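Local coordinates for projannalysin (Methanocaldococcus jannaschii, PDB 4JIX), which is the zymogen of jannalysin, a minimal zinc metallopeptidase (minigluzincin) that probably hydrolyses peptide bonds once activated, at residues 28-33 against 47-52. The protein carries 1 engineered substitution. Numbering follows the deposited sequence.
Sequences SINIEI and TKTLRL. With SO4 (sulfate ion), chain E.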
loop_
_atom_site.group_PDB
_atom_site.type_symbol
_atom_site.label_atom_id
_atom_site.label_comp_id
_atom_site.label_asym_id
_atom_site.label_seq_id
_atom_site.Cartn_x
_atom_site.Cartn_y
_atom_site.Cartn_z
ATOM N N SER A 28 25.975 10.300 3.220
ATOM C CA SER A 28 25.896 8.963 3.802
ATOM C C SER A 28 24.522 8.729 4.449
ATOM O O SER A 28 23.941 9.659 5.008
ATOM C CB SER A 28 26.996 8.801 4.853
ATOM O OG SER A 28 27.682 7.572 4.726
ATOM N N ILE A 29 23.986 7.509 4.346
ATOM C CA ILE A 29 22.714 7.177 5.001
ATOM C C ILE A 29 22.854 5.849 5.750
ATOM O O ILE A 29 23.757 5.050 5.470
ATOM C CB ILE A 29 21.479 7.150 4.048
ATOM C CG1 ILE A 29 21.598 6.067 2.947
ATOM C CG2 ILE A 29 21.162 8.527 3.474
ATOM C CD1 ILE A 29 20.214 5.567 2.381
ATOM N N ASN A 30 21.963 5.634 6.708
ATOM C CA ASN A 30 21.853 4.381 7.434
ATOM C C ASN A 30 20.656 3.648 6.867
ATOM O O ASN A 30 19.671 4.291 6.507
ATOM C CB ASN A 30 21.699 4.630 8.943
ATOM C CG ASN A 30 22.879 5.358 9.523
ATOM O OD1 ASN A 30 24.006 4.857 9.517
ATOM N ND2 ASN A 30 22.652 6.581 9.985
ATOM N N ILE A 31 20.743 2.323 6.746
ATOM C CA ILE A 31 19.633 1.502 6.258
ATOM C C ILE A 31 19.214 0.571 7.390
ATOM O O ILE A 31 20.044 -0.190 7.891
ATOM C CB ILE A 31 19.974 0.715 4.961
ATOM C CG1 ILE A 31 20.544 1.634 3.861
ATOM C CG2 ILE A 31 18.746 -0.077 4.463
ATOM C CD1 ILE A 31 21.354 0.905 2.814
ATOM N N GLU A 32 17.942 0.650 7.804
ATOM C CA GLU A 32 17.395 -0.199 8.863
ATOM C C GLU A 32 16.239 -1.026 8.313
ATOM O O GLU A 32 15.225 -0.463 7.908
ATOM C CB GLU A 32 16.916 0.637 10.064
ATOM C CG GLU A 32 17.997 1.071 11.028
ATOM C CD GLU A 32 17.480 1.707 12.308
ATOM O OE1 GLU A 32 16.246 1.721 12.528
ATOM O OE2 GLU A 32 18.320 2.188 13.100
ATOM N N ILE A 33 16.410 -2.346 8.267
ATOM C CA ILE A 33 15.378 -3.271 7.808
ATOM C C ILE A 33 14.869 -3.968 9.067
ATOM O O ILE A 33 15.571 -4.792 9.655
ATOM C CB ILE A 33 15.882 -4.233 6.693
ATOM C CG1 ILE A 33 16.344 -3.433 5.455
ATOM C CG2 ILE A 33 14.796 -5.242 6.293
ATOM C CD1 ILE A 33 17.676 -3.745 5.030
ATOM N N THR A 47 18.520 11.428 11.805
ATOM C CA THR A 47 19.594 10.422 11.826
ATOM C C THR A 47 20.034 9.982 10.428
ATOM O O THR A 47 20.962 9.175 10.332
ATOM C CB THR A 47 19.184 9.192 12.649
ATOM O OG1 THR A 47 18.004 8.623 12.084
ATOM C CG2 THR A 47 18.993 9.506 14.134
ATOM N N LYS A 48 19.400 10.516 9.350
ATOM C CA LYS A 48 19.684 10.147 7.945
ATOM C C LYS A 48 19.515 8.628 7.802
ATOM O O LYS A 48 20.393 7.931 7.300
ATOM C CB LYS A 48 21.080 10.640 7.494
ATOM C CG LYS A 48 21.052 12.074 6.985
ATOM C CD LYS A 48 22.286 12.873 7.385
ATOM C CE LYS A 48 22.226 14.313 6.907
ATOM N NZ LYS A 48 21.100 15.084 7.518
ATOM N N THR A 49 18.385 8.114 8.313
ATOM C CA THR A 49 18.113 6.683 8.316
ATOM C C THR A 49 16.926 6.353 7.439
ATOM O O THR A 49 15.816 6.849 7.664
ATOM C CB THR A 49 17.891 6.194 9.760
ATOM O OG1 THR A 49 19.069 6.450 10.515
ATOM C CG2 THR A 49 17.539 4.719 9.847
ATOM N N LEU A 50 17.157 5.476 6.465
ATOM C CA LEU A 50 16.100 4.942 5.624
ATOM C C LEU A 50 15.598 3.700 6.352
ATOM O O LEU A 50 16.403 2.800 6.625
ATOM C CB LEU A 50 16.647 4.618 4.206
ATOM C CG LEU A 50 15.719 3.841 3.247
ATOM C CD1 LEU A 50 14.547 4.694 2.799
ATOM C CD2 LEU A 50 16.475 3.376 2.015
ATOM N N ARG A 51 14.315 3.682 6.756
ATOM C CA ARG A 51 13.745 2.523 7.455
ATOM C C ARG A 51 12.833 1.762 6.512
ATOM O O ARG A 51 11.996 2.370 5.846
ATOM C CB ARG A 51 12.995 2.923 8.740
ATOM C CG ARG A 51 13.939 3.416 9.821
ATOM C CD ARG A 51 13.309 3.511 11.200
ATOM N NE ARG A 51 14.336 3.744 12.224
ATOM C CZ ARG A 51 14.807 4.942 12.565
ATOM N NH1 ARG A 51 14.333 6.041 11.988
ATOM N NH2 ARG A 51 15.753 5.050 13.491
ATOM N N LEU A 52 13.035 0.444 6.412
ATOM C CA LEU A 52 12.241 -0.401 5.515
ATOM C C LEU A 52 11.641 -1.556 6.285
ATOM O O LEU A 52 12.338 -2.189 7.083
ATOM C CB LEU A 52 13.094 -0.929 4.339
ATOM C CG LEU A 52 13.763 0.122 3.428
ATOM C CD1 LEU A 52 14.785 -0.531 2.515
ATOM C CD2 LEU A 52 12.735 0.891 2.595
HETATM S S SO4 E . 15.126 8.658 14.538
HETATM O O1 SO4 E . 16.018 7.954 13.614
HETATM O O2 SO4 E . 15.089 10.081 14.204
HETATM O O3 SO4 E . 13.782 8.103 14.424
HETATM O O4 SO4 E . 15.601 8.482 15.911
HETATM O O HOH W 1 19.969 4.947 12.918
#
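E32 and R51, in register on adjacent strands, run alongside each other. The salt bridge runs from R51 NE to E32 OE1 at 2.8 Å; NE approaches from above the carboxylate plane, 48° out of it, and the two flat groups are turned 77° against each other. The R51 chain, extended from CG to NE, follows E32 outward and so brings NE to OE1. T49 CG2 sits over the centre of one guanidinium face, 3.9 Å above the plane. NH1 and NH2 both donate to O1 of a sulfate, probably from the crystallisation liquor; T47 OG1 donates to that same oxygen at 2.6 Å. An alanine in place of R51 would probably leave the E32 carboxylate without its charged mate and T49 CG2 without the flat group it packs on. A water joins E32 OE2 to T49 OG1, 3.0 Å from the latter. The backbones form a parallel ladder: N30 N to K48 O, L50 N to N30 O, E32 N to L50 O and L52 N to E32 O, with strand axes 18° apart. Strand 49-53 is central in the mixed sheet, between 30-34 and the antiparallel 41-44, and K48 and T49 opposite S44 form a G1 bulge. At the ladder's start, N30 ND2 makes a weak bond to T47 O (3.1 Å). On the face of I31, L50, I33 and L52 the contacts across the strands are between apolar side chains, with I33 CG1 4.3 Å from L52 CB. I29 precedes the strand; its CG1 lies between its own backbone N and carbonyl carbon, and CD1 beyond it meets L50 CB at 4.1 Å. L50 also touches I69 and E72 of helix 62-78, which carries the zinc ligands H71 and H75, whereas I31 and I33 reach helix 12-22.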